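Local coordinates for bifunctional cytochrome P450/NADPH--P450 reductase (Deinococcus aerius, PDB 7F3H), which probably acts as a self-sufficient P450 monooxygenase, hydroxylating substrates at its heme with electrons passed from NADPH through a fused reductase, at residues T80-L85 with F264-H269; A305-D310 with L419-Q424; R327-I332 with Y434-K439; A369-P374 with I379-S384. All coordinates share one frame; numbering follows the deposited sequence.

Contact 1. Residues T80-L85 with F264-H269; sequences TNIRNL and FLIAGH. With HEM (protoporphyrin IX containing Fe), chain E; SO4 (sulfate ion), chain G.
With chi1 at -174°, Ile82 swings CG1 away from its own backbone N, and the chain end CD1 lands 3.7 Å from Ile266 CG2. Ile266 divides its two branches between two partners: chi1 of -62° sends CG2 to Ile82 and the CG1 arm to Leu85, whose CD1 lies 3.7 Å from Ile266 CD1. The Ile82 and Ile266 chains run past each other in opposite senses. These methyl contacts join the short helix 80-86 to helix 254-285, the P450 helix I, at Ile266, immediately before the AGHETT sequence. There the backbone approaches the porphyrin: Ala267 O is 3.3 Å from heme NB, and Gly268 CA is 3.5 Å from heme C3B. The next residue, His269, turns its ND1 back to Leu265 O at 3.0 Å, with the carbonyl oxygen close to the imidazole plane. Away from this seam, Arg83 NE makes a weak but nearly straight bond (168°) to O2 of a sulfate probably taken up from the crystallisation liquor, while NH1 forms a salt bridge with Glu97. A leucine in place of Arg83 would probably leave the Glu97 carboxylate without its mate. Helix 175-190 also touches the junction, through Thr187 on Leu85 and Leu180 on Ile266.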
# COMPACT_ATOMS: atom_id res chain seq x y z
N THR A 80 10.71 7.08 -11.78
CA THR A 80 10.61 8.09 -12.83
C THR A 80 9.30 7.99 -13.61
O THR A 80 8.65 9.01 -13.87
CB THR A 80 11.80 8.00 -13.77
OG1 THR A 80 13.02 8.18 -13.02
CG2 THR A 80 11.67 9.07 -14.84
N ASN A 81 8.91 6.78 -14.02
CA ASN A 81 7.66 6.67 -14.76
C ASN A 81 6.44 6.99 -13.89
O ASN A 81 5.53 7.69 -14.34
CB ASN A 81 7.55 5.29 -15.39
CG ASN A 81 8.66 5.03 -16.40
OD1 ASN A 81 9.22 5.97 -16.97
ND2 ASN A 81 8.97 3.76 -16.63
N ILE A 82 6.40 6.50 -12.63
CA ILE A 82 5.25 6.81 -11.76
C ILE A 82 5.17 8.31 -11.51
O ILE A 82 4.09 8.86 -11.27
CB ILE A 82 5.28 5.99 -10.43
CG1 ILE A 82 4.02 6.22 -9.62
CG2 ILE A 82 6.44 6.38 -9.53
CD1 ILE A 82 2.75 5.71 -10.32
N ARG A 83 6.32 9.00 -11.60
CA ARG A 83 6.30 10.45 -11.48
C ARG A 83 5.50 11.13 -12.59
O ARG A 83 5.02 12.25 -12.38
CB ARG A 83 7.73 11.01 -11.45
CG ARG A 83 7.76 12.52 -11.11
CD ARG A 83 9.14 13.02 -10.76
NE ARG A 83 9.17 14.48 -10.64
CZ ARG A 83 9.81 15.14 -9.67
NH1 ARG A 83 10.49 14.47 -8.74
NH2 ARG A 83 9.79 16.47 -9.65
N ASN A 84 5.33 10.48 -13.76
CA ASN A 84 4.52 11.05 -14.84
C ASN A 84 3.17 11.51 -14.34
O ASN A 84 2.62 12.50 -14.84
CB ASN A 84 4.26 10.04 -15.95
CG ASN A 84 5.48 9.71 -16.75
OD1 ASN A 84 6.42 10.50 -16.83
ND2 ASN A 84 5.47 8.54 -17.37
N LEU A 85 2.65 10.85 -13.33
CA LEU A 85 1.41 11.28 -12.72
C LEU A 85 1.53 11.68 -11.26
O LEU A 85 0.64 12.39 -10.76
CB LEU A 85 0.32 10.23 -13.02
CG LEU A 85 0.23 8.74 -12.66
CD1 LEU A 85 -1.17 8.13 -12.74
CD2 LEU A 85 1.06 8.07 -13.78
N PHE A 264 -2.19 10.89 -3.23
CA PHE A 264 -3.13 10.16 -2.36
C PHE A 264 -3.77 9.00 -3.10
O PHE A 264 -3.87 7.89 -2.55
CB PHE A 264 -4.21 11.09 -1.80
CG PHE A 264 -3.69 12.26 -1.04
CD1 PHE A 264 -2.39 12.27 -0.54
CD2 PHE A 264 -4.47 13.38 -0.88
CE1 PHE A 264 -1.89 13.39 0.12
CE2 PHE A 264 -3.98 14.49 -0.23
CZ PHE A 264 -2.69 14.49 0.28
N LEU A 265 -4.20 9.23 -4.35
CA LEU A 265 -4.84 8.15 -5.11
C LEU A 265 -3.83 7.08 -5.56
O LEU A 265 -4.15 5.88 -5.58
CB LEU A 265 -5.52 8.72 -6.34
CG LEU A 265 -6.74 9.57 -5.99
CD1 LEU A 265 -6.95 10.64 -7.12
CD2 LEU A 265 -7.92 8.64 -5.79
N ILE A 266 -2.65 7.51 -5.99
CA ILE A 266 -1.63 6.58 -6.46
C ILE A 266 -1.24 5.63 -5.35
O ILE A 266 -1.34 4.40 -5.48
CB ILE A 266 -0.38 7.35 -6.96
CG1 ILE A 266 -0.71 8.26 -8.15
CG2 ILE A 266 0.78 6.38 -7.22
CD1 ILE A 266 -1.65 7.63 -9.11
N ALA A 267 -0.89 6.20 -4.19
CA ALA A 267 -0.26 5.53 -3.07
C ALA A 267 -1.28 4.98 -2.09
O ALA A 267 -0.91 4.20 -1.20
CB ALA A 267 0.69 6.50 -2.34
N GLY A 268 -2.55 5.35 -2.22
CA GLY A 268 -3.48 4.93 -1.20
C GLY A 268 -4.43 3.83 -1.61
O GLY A 268 -4.92 3.12 -0.73
N HIS A 269 -4.71 3.63 -2.90
CA HIS A 269 -5.85 2.74 -3.06
C HIS A 269 -5.43 1.27 -3.17
O HIS A 269 -6.06 0.42 -2.53
CB HIS A 269 -6.77 3.15 -4.22
CG HIS A 269 -6.35 2.66 -5.57
ND1 HIS A 269 -5.35 3.26 -6.32
CD2 HIS A 269 -6.83 1.64 -6.32
CE1 HIS A 269 -5.24 2.62 -7.47
NE2 HIS A 269 -6.12 1.64 -7.50
CHA HEM E . 4.76 5.95 1.22
CHB HEM E . 0.25 7.77 1.14
CHC HEM E . -1.51 3.40 2.39
CHD HEM E . 2.96 1.53 2.17
C1A HEM E . 3.70 6.82 1.10
C2A HEM E . 3.78 8.20 0.68
C3A HEM E . 2.55 8.73 0.69
C4A HEM E . 1.62 7.67 1.04
CMA HEM E . 2.18 10.19 0.32
CAA HEM E . 5.11 8.93 0.40
CBA HEM E . 5.54 9.60 1.71
CGA HEM E . 6.81 10.44 1.54
O1A HEM E . 6.79 11.59 2.04
O2A HEM E . 7.80 10.06 0.84
C1B HEM E . -0.63 6.77 1.51
C2B HEM E . -2.07 6.90 1.69
C3B HEM E . -2.53 5.70 2.08
C4B HEM E . -1.42 4.77 2.09
CMB HEM E . -2.84 8.22 1.54
CAB HEM E . -3.97 5.21 2.35
CBB HEM E . -5.07 5.93 2.12
C1C HEM E . -0.46 2.50 2.43
C2C HEM E . -0.52 1.08 2.81
C3C HEM E . 0.74 0.62 2.71
C4C HEM E . 1.61 1.68 2.33
CMC HEM E . -1.82 0.30 3.19
CAC HEM E . 1.33 -0.76 2.98
CBC HEM E . 0.60 -1.78 3.40
C1D HEM E . 3.84 2.56 1.89
C2D HEM E . 5.28 2.43 1.69
C3D HEM E . 5.75 3.65 1.44
C4D HEM E . 4.65 4.60 1.44
CMD HEM E . 6.12 1.13 1.77
CAD HEM E . 7.20 3.96 1.16
CBD HEM E . 7.33 3.77 -0.32
CGD HEM E . 8.75 3.89 -0.77
O1D HEM E . 8.91 4.11 -1.99
O2D HEM E . 9.70 3.78 0.08
NA HEM E . 2.36 6.52 1.28
NB HEM E . -0.26 5.47 1.78
NC HEM E . 0.86 2.82 2.13
ND HEM E . 3.50 3.90 1.73
FE HEM E . 1.68 4.68 1.84
S SO4 G . 7.71 18.01 -12.47
O1 SO4 G . 6.92 18.75 -13.48
O2 SO4 G . 7.40 16.54 -12.52
O3 SO4 G . 9.14 18.21 -12.76
O4 SO4 G . 7.43 18.58 -11.14

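Contact 2. Residues A305-D310 with L419-Q424; sequences AVPTYD and LLLILQ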
# COMPACT_ATOMS: atom_id res chain seq x y z
N ALA A 305 -25.85 -1.70 15.78
CA ALA A 305 -25.17 -0.51 16.27
C ALA A 305 -24.15 0.00 15.27
O ALA A 305 -23.42 -0.76 14.64
CB ALA A 305 -24.46 -0.83 17.59
N VAL A 306 -24.12 1.32 15.13
CA VAL A 306 -23.24 2.01 14.20
C VAL A 306 -22.02 2.46 14.99
O VAL A 306 -22.18 3.12 16.03
CB VAL A 306 -23.96 3.21 13.55
CG1 VAL A 306 -23.05 4.00 12.67
CG2 VAL A 306 -25.19 2.77 12.78
N PRO A 307 -20.81 2.13 14.56
CA PRO A 307 -19.62 2.50 15.34
C PRO A 307 -19.34 3.99 15.25
O PRO A 307 -19.84 4.70 14.37
CB PRO A 307 -18.50 1.67 14.71
CG PRO A 307 -18.96 1.39 13.29
CD PRO A 307 -20.48 1.34 13.36
N THR A 308 -18.58 4.47 16.25
CA THR A 308 -17.88 5.75 16.23
C THR A 308 -16.38 5.48 16.04
O THR A 308 -15.93 4.33 15.97
CB THR A 308 -18.05 6.53 17.53
OG1 THR A 308 -17.37 5.83 18.57
CG2 THR A 308 -19.52 6.77 17.87
N TYR A 309 -15.62 6.58 15.90
CA TYR A 309 -14.17 6.46 15.91
C TYR A 309 -13.68 5.83 17.21
O TYR A 309 -12.67 5.10 17.21
CB TYR A 309 -13.53 7.83 15.68
CG TYR A 309 -12.04 7.88 15.87
CD1 TYR A 309 -11.17 7.37 14.90
CD2 TYR A 309 -11.49 8.45 17.02
CE1 TYR A 309 -9.78 7.43 15.07
CE2 TYR A 309 -10.10 8.50 17.20
CZ TYR A 309 -9.26 7.99 16.22
OH TYR A 309 -7.91 8.05 16.41
N ASP A 310 -14.36 6.12 18.32
CA ASP A 310 -14.02 5.48 19.59
C ASP A 310 -14.14 3.97 19.48
O ASP A 310 -13.30 3.23 20.01
CB ASP A 310 -14.91 6.01 20.71
CG ASP A 310 -14.27 5.84 22.08
OD1 ASP A 310 -13.15 6.38 22.25
OD2 ASP A 310 -14.86 5.14 22.96
N LEU A 419 -13.42 -3.80 8.17
CA LEU A 419 -13.49 -5.16 8.70
C LEU A 419 -14.55 -5.26 9.79
O LEU A 419 -15.34 -6.21 9.82
CB LEU A 419 -12.11 -5.56 9.22
CG LEU A 419 -11.15 -6.11 8.15
CD1 LEU A 419 -9.65 -6.19 8.57
CD2 LEU A 419 -11.64 -7.48 7.68
N LEU A 420 -14.57 -4.27 10.69
CA LEU A 420 -15.56 -4.21 11.75
C LEU A 420 -16.97 -4.29 11.19
O LEU A 420 -17.78 -5.12 11.62
CB LEU A 420 -15.36 -2.90 12.54
CG LEU A 420 -16.32 -2.58 13.68
CD1 LEU A 420 -16.27 -3.70 14.72
CD2 LEU A 420 -15.97 -1.25 14.27
N LEU A 421 -17.27 -3.46 10.19
CA LEU A 421 -18.63 -3.45 9.67
C LEU A 421 -18.95 -4.74 8.91
O LEU A 421 -20.02 -5.33 9.09
CB LEU A 421 -18.82 -2.22 8.79
CG LEU A 421 -19.00 -0.85 9.44
CD1 LEU A 421 -19.21 0.23 8.36
CD2 LEU A 421 -20.15 -0.83 10.47
N ILE A 422 -17.99 -5.22 8.11
CA ILE A 422 -18.19 -6.44 7.33
C ILE A 422 -18.50 -7.62 8.24
O ILE A 422 -19.46 -8.37 8.02
CB ILE A 422 -16.96 -6.71 6.45
CG1 ILE A 422 -16.96 -5.75 5.26
CG2 ILE A 422 -16.88 -8.20 5.97
CD1 ILE A 422 -15.67 -5.75 4.51
N LEU A 423 -17.70 -7.78 9.29
CA LEU A 423 -17.88 -8.93 10.17
C LEU A 423 -19.09 -8.73 11.05
O LEU A 423 -19.72 -9.72 11.45
CB LEU A 423 -16.61 -9.17 10.99
CG LEU A 423 -15.33 -9.61 10.25
CD1 LEU A 423 -14.24 -9.88 11.25
CD2 LEU A 423 -15.51 -10.82 9.34
N GLN A 424 -19.49 -7.48 11.30
CA GLN A 424 -20.77 -7.26 11.96
C GLN A 424 -21.92 -7.85 11.15
O GLN A 424 -22.76 -8.57 11.70
CB GLN A 424 -20.99 -5.77 12.22
CG GLN A 424 -22.25 -5.54 13.08
CD GLN A 424 -22.77 -4.12 13.07
OE1 GLN A 424 -22.36 -3.26 12.26
NE2 GLN A 424 -23.66 -3.84 14.00
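The loop leading into helix 309-313, which probably corresponds to the J' helix of P450s, lies here against helix 408-425, the L helix that follows the heme-binding loop. Pro307 is the wedge. Its ring sits across two leucine methyls from successive residues. Pro307 CD is 3.6 Å from Leu421 CD2, a methyl that CG of the proline also touches. On the other methyl, Pro307 CB is 3.9 Å from Leu420 CD2. The two leucines arrive differently. Leu420 directs its CB toward the loop and passes the proline antiparallel, whereas Leu421 starts off to the side and relies on its extended arm to bring CD2 against the ring obliquely. A polar clasp lies beside this apolar patch. Gln424, with CG opposite the backbone N (chi1 -173°) and the chain extended beyond, delivers NE2 to Ala305 O at 3.2 Å. The donor lies in the carbonyl plane on a lone pair, although the bond is bent (141°) and the oxygen is tilted 26° from the plane of the Gln424 amide. NE2 also bonds to Gly303 O, so two loop carbonyls hold the same amide nitrogen. Leu301 touches Pro307, Leu420 and Gln424. Around the contact, helix 287-300 packs through Val297 on Leu420 and Gln424, and helix 113-137 places Ala127 against Leu421 and Met116 against Tyr309.

Contact 3. Residues R327-I332 with Y434-K439; sequences RFWSTI and YHLKVK. With HEM (protoporphyrin IX containing Fe), chain E.
Trp329 meets two aliphatic side chains, Leu436 and Val438, with the benzo part of its indole. Leu436 CD2 comes from the opposing direction and sits 3.5 Å from Trp329 CZ2 and 3.9 Å from CE2 of the same ring. Val438 crosses obliquely, its CG2 placed 3.9 Å from Trp329 CZ3 and 4.0 Å from CH2. Both methyls meet the indole at a slant. With chi1 of -71°, Trp329 turns CG away from its own carbonyl carbon, which carries the ring out toward the hairpin. Helix 317-329 is the K helix of P450s, and residues 438-440 and 444-446 form the small antiparallel hairpin near the C-terminal end of the family fold, so the tryptophan ties the two together. Phe278 of helix 254-285 stacks on the same indole, and Ile444 on the partner strand also touches it. With an alanine here, Leu436 and Val438 would probably lose their aromatic partner and Phe278 its stacking mate. Beyond the tryptophan the chain turns to the heme: Thr331 OG1 lies 3.4 Å from heme CBC, and Ile332 CD1 is 3.7 Å from heme C1D. The Thr331 hydroxyl is hydrogen-bonded to Thr271 O. On the hairpin side, Lys437 N donates to Tyr434 OH at 3.1 Å, almost straight at 176°.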
# COMPACT_ATOMS: atom_id res chain seq x y z
N ARG A 327 2.50 -8.46 7.91
CA ARG A 327 3.74 -9.24 7.94
C ARG A 327 3.76 -10.33 6.87
O ARG A 327 4.77 -10.52 6.20
CB ARG A 327 3.99 -9.83 9.33
CG ARG A 327 5.40 -10.40 9.49
CD ARG A 327 5.62 -10.96 10.88
NE ARG A 327 4.89 -12.21 11.06
CZ ARG A 327 5.31 -13.39 10.64
NH1 ARG A 327 6.48 -13.49 10.02
NH2 ARG A 327 4.55 -14.47 10.83
N PHE A 328 2.65 -11.08 6.69
CA PHE A 328 2.60 -12.07 5.61
C PHE A 328 2.61 -11.44 4.22
O PHE A 328 3.22 -12.00 3.30
CB PHE A 328 1.36 -12.98 5.65
CG PHE A 328 1.47 -14.18 6.53
CD1 PHE A 328 2.60 -14.41 7.29
CD2 PHE A 328 0.56 -15.22 6.37
CE1 PHE A 328 2.72 -15.55 8.07
CE2 PHE A 328 0.67 -16.39 7.11
CZ PHE A 328 1.77 -16.56 7.98
N TRP A 329 1.86 -10.36 3.99
CA TRP A 329 1.52 -9.91 2.63
C TRP A 329 1.52 -8.38 2.53
O TRP A 329 0.56 -7.75 2.12
CB TRP A 329 0.18 -10.50 2.18
CG TRP A 329 0.24 -11.99 1.91
CD1 TRP A 329 -0.35 -12.99 2.64
CD2 TRP A 329 0.95 -12.63 0.85
NE1 TRP A 329 -0.04 -14.22 2.09
CE2 TRP A 329 0.77 -14.02 0.99
CE3 TRP A 329 1.71 -12.16 -0.23
CZ2 TRP A 329 1.32 -14.94 0.11
CZ3 TRP A 329 2.27 -13.07 -1.10
CH2 TRP A 329 2.06 -14.45 -0.93
N SER A 330 2.64 -7.77 2.94
CA SER A 330 2.87 -6.34 2.76
C SER A 330 2.77 -5.95 1.28
O SER A 330 3.48 -6.51 0.43
CB SER A 330 4.24 -6.01 3.36
OG SER A 330 4.46 -4.63 3.50
N THR A 331 1.92 -4.96 0.98
CA THR A 331 1.50 -4.78 -0.40
C THR A 331 2.45 -3.93 -1.23
O THR A 331 2.36 -3.97 -2.47
CB THR A 331 0.07 -4.19 -0.45
OG1 THR A 331 0.01 -2.96 0.30
CG2 THR A 331 -0.93 -5.18 0.17
N ILE A 332 3.37 -3.17 -0.63
CA ILE A 332 4.51 -2.70 -1.42
C ILE A 332 5.72 -3.50 -0.97
O ILE A 332 6.36 -3.16 0.05
CB ILE A 332 4.79 -1.20 -1.31
CG1 ILE A 332 3.58 -0.34 -1.71
CG2 ILE A 332 5.95 -0.87 -2.23
CD1 ILE A 332 3.79 1.20 -1.52
N TYR A 434 -10.64 -21.02 -3.00
CA TYR A 434 -9.78 -20.02 -3.64
C TYR A 434 -8.31 -20.44 -3.52
O TYR A 434 -7.83 -20.76 -2.43
CB TYR A 434 -10.00 -18.62 -3.02
CG TYR A 434 -9.01 -17.62 -3.56
CD1 TYR A 434 -8.96 -17.32 -4.93
CD2 TYR A 434 -8.08 -17.01 -2.73
CE1 TYR A 434 -8.04 -16.44 -5.42
CE2 TYR A 434 -7.15 -16.12 -3.22
CZ TYR A 434 -7.12 -15.84 -4.55
OH TYR A 434 -6.18 -14.94 -5.01
N HIS A 435 -7.64 -20.57 -4.66
CA HIS A 435 -6.19 -20.76 -4.69
C HIS A 435 -5.52 -19.40 -4.84
O HIS A 435 -5.76 -18.69 -5.83
CB HIS A 435 -5.76 -21.71 -5.82
CG HIS A 435 -4.33 -22.14 -5.71
ND1 HIS A 435 -3.32 -21.59 -6.46
CD2 HIS A 435 -3.73 -23.04 -4.89
CE1 HIS A 435 -2.16 -22.14 -6.14
NE2 HIS A 435 -2.38 -23.02 -5.18
N LEU A 436 -4.71 -19.02 -3.86
CA LEU A 436 -4.10 -17.70 -3.86
C LEU A 436 -3.26 -17.50 -5.11
O LEU A 436 -2.38 -18.32 -5.41
CB LEU A 436 -3.25 -17.50 -2.60
CG LEU A 436 -2.48 -16.17 -2.56
CD1 LEU A 436 -3.40 -14.97 -2.59
CD2 LEU A 436 -1.59 -16.10 -1.34
N LYS A 437 -3.60 -16.45 -5.87
CA LYS A 437 -2.89 -16.01 -7.07
C LYS A 437 -2.56 -14.54 -6.86
O LYS A 437 -3.46 -13.71 -6.71
CB LYS A 437 -3.71 -16.22 -8.36
CG LYS A 437 -2.86 -16.48 -9.63
CD LYS A 437 -3.66 -16.44 -10.94
CE LYS A 437 -4.03 -17.87 -11.42
NZ LYS A 437 -4.31 -17.98 -12.89
N VAL A 438 -1.27 -14.23 -6.73
CA VAL A 438 -0.78 -12.89 -6.43
C VAL A 438 -0.33 -12.19 -7.71
O VAL A 438 0.38 -12.78 -8.54
CB VAL A 438 0.36 -12.95 -5.40
CG1 VAL A 438 0.85 -11.56 -5.08
CG2 VAL A 438 -0.12 -13.67 -4.16
N LYS A 439 -0.79 -10.96 -7.92
CA LYS A 439 -0.32 -10.16 -9.04
C LYS A 439 0.46 -8.96 -8.52
O LYS A 439 0.04 -8.30 -7.55
CB LYS A 439 -1.48 -9.71 -9.95
CG LYS A 439 -1.08 -8.87 -11.21
CD LYS A 439 -0.46 -9.62 -12.40
CE LYS A 439 -1.59 -10.35 -13.15
NZ LYS A 439 -2.54 -9.38 -13.83
CHA HEM E . 4.76 5.95 1.22
CHB HEM E . 0.25 7.77 1.14
CHC HEM E . -1.51 3.40 2.39
CHD HEM E . 2.96 1.53 2.17
C1A HEM E . 3.70 6.82 1.10
C2A HEM E . 3.78 8.20 0.68
C3A HEM E . 2.55 8.73 0.69
C4A HEM E . 1.62 7.67 1.04
CMA HEM E . 2.18 10.19 0.32
CAA HEM E . 5.11 8.93 0.40
CBA HEM E . 5.54 9.60 1.71
CGA HEM E . 6.81 10.44 1.54
O1A HEM E . 6.79 11.59 2.04
O2A HEM E . 7.80 10.06 0.84
C1B HEM E . -0.63 6.77 1.51
C2B HEM E . -2.07 6.90 1.69
C3B HEM E . -2.53 5.70 2.08
C4B HEM E . -1.42 4.77 2.09
CMB HEM E . -2.84 8.22 1.54
CAB HEM E . -3.97 5.21 2.35
CBB HEM E . -5.07 5.93 2.12
C1C HEM E . -0.46 2.50 2.43
C2C HEM E . -0.52 1.08 2.81
C3C HEM E . 0.74 0.62 2.71
C4C HEM E . 1.61 1.68 2.33
CMC HEM E . -1.82 0.30 3.19
CAC HEM E . 1.33 -0.76 2.98
CBC HEM E . 0.60 -1.78 3.40
C1D HEM E . 3.84 2.56 1.89
C2D HEM E . 5.28 2.43 1.69
C3D HEM E . 5.75 3.65 1.44
C4D HEM E . 4.65 4.60 1.44
CMD HEM E . 6.12 1.13 1.77
CAD HEM E . 7.20 3.96 1.16
CBD HEM E . 7.33 3.77 -0.32
CGD HEM E . 8.75 3.89 -0.77
O1D HEM E . 8.91 4.11 -1.99
O2D HEM E . 9.70 3.78 0.08
NA HEM E . 2.36 6.52 1.28
NB HEM E . -0.26 5.47 1.78
NC HEM E . 0.86 2.82 2.13
ND HEM E . 3.50 3.90 1.73
FE HEM E . 1.68 4.68 1.84

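Contact 4. Residues A369-P374 with I379-S384; sequences AAWTNP and IDRWTS
Arg381 begins over its neighbour and ends among backbone carbonyls of residues 369-374. Its CB lies over one face of the Trp382 indole, 3.8 Å above the plane and offset toward the rim. The chain then runs out until chi3 (140°) bends it, placing NE 4.2 Å from Trp371 CE3 in an oblique approach. Beyond CZ, the guanidinium presents its edge to the loop: NH2 donates to Asn373 O at 2.9 Å, with an angle of 154°. That bond carries a caution, because the same nitrogen is modelled too near Thr372 O for its position to be certain. The other terminal nitrogen, NH1, forms a salt bridge with Glu324. Together with Arg327, these two residues make up the ERR triad of the P450 family, which links the K helix to the chain between the K' helix and the heme-binding loop, usually described with the meander. Beside the arginine, the tryptophans meet at their outer corners, Trp371 CH2 lying 3.9 Å from Trp382 CH2. Their six-membered rings form an oblique pairing, with centroids 6.0 Å apart and planes inclined at 44°. Both indole nitrogens are satisfied, Trp371 NE1 by Leu364 O and Trp382 NE1 by Glu324. Helix 317-329 backs Trp382 through Arg320 and Asp323, helix 361-365 receives Trp371, and the chain continues into helix 384-387, whose N-cap is Thr383.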
# COMPACT_ATOMS: atom_id res chain seq x y z
N ALA A 369 15.79 -15.52 12.02
CA ALA A 369 16.53 -14.87 13.10
C ALA A 369 15.71 -13.81 13.83
O ALA A 369 16.09 -13.38 14.93
CB ALA A 369 17.82 -14.26 12.55
N ALA A 370 14.64 -13.31 13.22
CA ALA A 370 13.86 -12.24 13.81
C ALA A 370 12.44 -12.66 14.19
O ALA A 370 11.77 -11.93 14.92
CB ALA A 370 13.82 -11.03 12.87
N TRP A 371 11.95 -13.77 13.64
CA TRP A 371 10.57 -14.20 13.84
C TRP A 371 10.59 -15.68 14.20
O TRP A 371 11.02 -16.50 13.39
CB TRP A 371 9.73 -13.97 12.58
CG TRP A 371 9.79 -12.55 12.08
CD1 TRP A 371 10.57 -12.07 11.06
CD2 TRP A 371 9.07 -11.41 12.60
NE1 TRP A 371 10.36 -10.71 10.90
CE2 TRP A 371 9.45 -10.28 11.84
CE3 TRP A 371 8.12 -11.24 13.63
CZ2 TRP A 371 8.92 -9.02 12.06
CZ3 TRP A 371 7.61 -9.98 13.85
CH2 TRP A 371 8.01 -8.88 13.08
N THR A 372 10.12 -16.00 15.40
CA THR A 372 9.91 -17.40 15.77
C THR A 372 8.78 -17.98 14.93
O THR A 372 7.74 -17.35 14.78
CB THR A 372 9.57 -17.52 17.25
OG1 THR A 372 10.61 -16.92 18.05
CG2 THR A 372 9.40 -19.00 17.61
N ASN A 373 8.97 -19.19 14.39
CA ASN A 373 8.01 -19.82 13.50
C ASN A 373 7.53 -18.84 12.44
O ASN A 373 6.32 -18.48 12.41
CB ASN A 373 6.84 -20.42 14.27
CG ASN A 373 7.28 -21.47 15.23
OD1 ASN A 373 8.10 -22.32 14.89
ND2 ASN A 373 6.74 -21.43 16.45
N PRO A 374 8.40 -18.37 11.56
CA PRO A 374 8.03 -17.26 10.68
C PRO A 374 6.89 -17.57 9.74
O PRO A 374 6.18 -16.63 9.33
CB PRO A 374 9.32 -17.00 9.90
CG PRO A 374 10.01 -18.35 9.89
CD PRO A 374 9.73 -18.92 11.25
N ILE A 379 -1.47 -13.70 15.64
CA ILE A 379 -1.76 -12.31 15.96
C ILE A 379 -1.25 -11.92 17.34
O ILE A 379 -1.12 -10.72 17.65
CB ILE A 379 -3.26 -11.99 15.83
CG1 ILE A 379 -4.12 -12.75 16.83
CG2 ILE A 379 -3.82 -12.29 14.43
CD1 ILE A 379 -5.48 -12.11 17.01
N ASP A 380 -0.88 -12.91 18.18
CA ASP A 380 -0.35 -12.55 19.50
C ASP A 380 1.05 -11.95 19.42
O ASP A 380 1.51 -11.37 20.41
CB ASP A 380 -0.32 -13.78 20.42
CG ASP A 380 -1.68 -14.06 21.08
OD1 ASP A 380 -2.65 -13.32 20.79
OD2 ASP A 380 -1.79 -15.03 21.88
N ARG A 381 1.74 -12.06 18.27
CA ARG A 381 2.98 -11.33 18.08
C ARG A 381 2.81 -9.85 18.33
O ARG A 381 3.81 -9.16 18.55
CB ARG A 381 3.53 -11.50 16.65
CG ARG A 381 3.77 -12.93 16.24
CD ARG A 381 4.13 -13.10 14.76
NE ARG A 381 5.18 -14.10 14.66
CZ ARG A 381 5.03 -15.31 14.14
NH1 ARG A 381 3.89 -15.70 13.63
NH2 ARG A 381 6.06 -16.13 14.13
N TRP A 382 1.57 -9.34 18.28
CA TRP A 382 1.32 -7.91 18.16
C TRP A 382 0.64 -7.31 19.38
O TRP A 382 0.25 -6.13 19.33
CB TRP A 382 0.50 -7.65 16.88
CG TRP A 382 1.25 -8.11 15.67
CD1 TRP A 382 1.00 -9.23 14.91
CD2 TRP A 382 2.44 -7.52 15.12
NE1 TRP A 382 1.94 -9.35 13.92
CE2 TRP A 382 2.84 -8.31 14.02
CE3 TRP A 382 3.19 -6.37 15.45
CZ2 TRP A 382 3.96 -8.01 13.25
CZ3 TRP A 382 4.31 -6.06 14.67
CH2 TRP A 382 4.68 -6.88 13.58
N THR A 383 0.55 -8.05 20.50
CA THR A 383 0.17 -7.43 21.77
C THR A 383 1.25 -6.41 22.15
O THR A 383 2.39 -6.52 21.71
CB THR A 383 0.05 -8.48 22.88
OG1 THR A 383 1.36 -8.92 23.26
CG2 THR A 383 -0.76 -9.71 22.41
N SER A 384 0.87 -5.38 22.93
CA SER A 384 1.86 -4.40 23.38
C SER A 384 3.13 -5.06 23.90
O SER A 384 4.24 -4.62 23.61
CB SER A 384 1.29 -3.44 24.43
OG SER A 384 0.29 -2.60 23.87

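In the fold
Contacts 1 and 3 both reach the heme yet lie on opposite sides of the chain's centre, their own centres 21 Å apart and their nearest atoms about 6 Å apart. Thr271 of helix 254-285, already the partner of Thr331, also bonds through its hydroxyl to Ala267 O and so joins the two. Contacts 3 and 4 touch directly: Arg327 NH2 lies 3.1 Å from Pro374 O, a probable hydrogen bond, and Arg327 and Arg381 share Glu324. Contact 4 is more remote from the cofactor, the Trp382 side chain being about 12 Å from the heme. Contact 2 touches none of the others, its nearest atoms about 10 Å from contact 4 and 12 Å from contact 3.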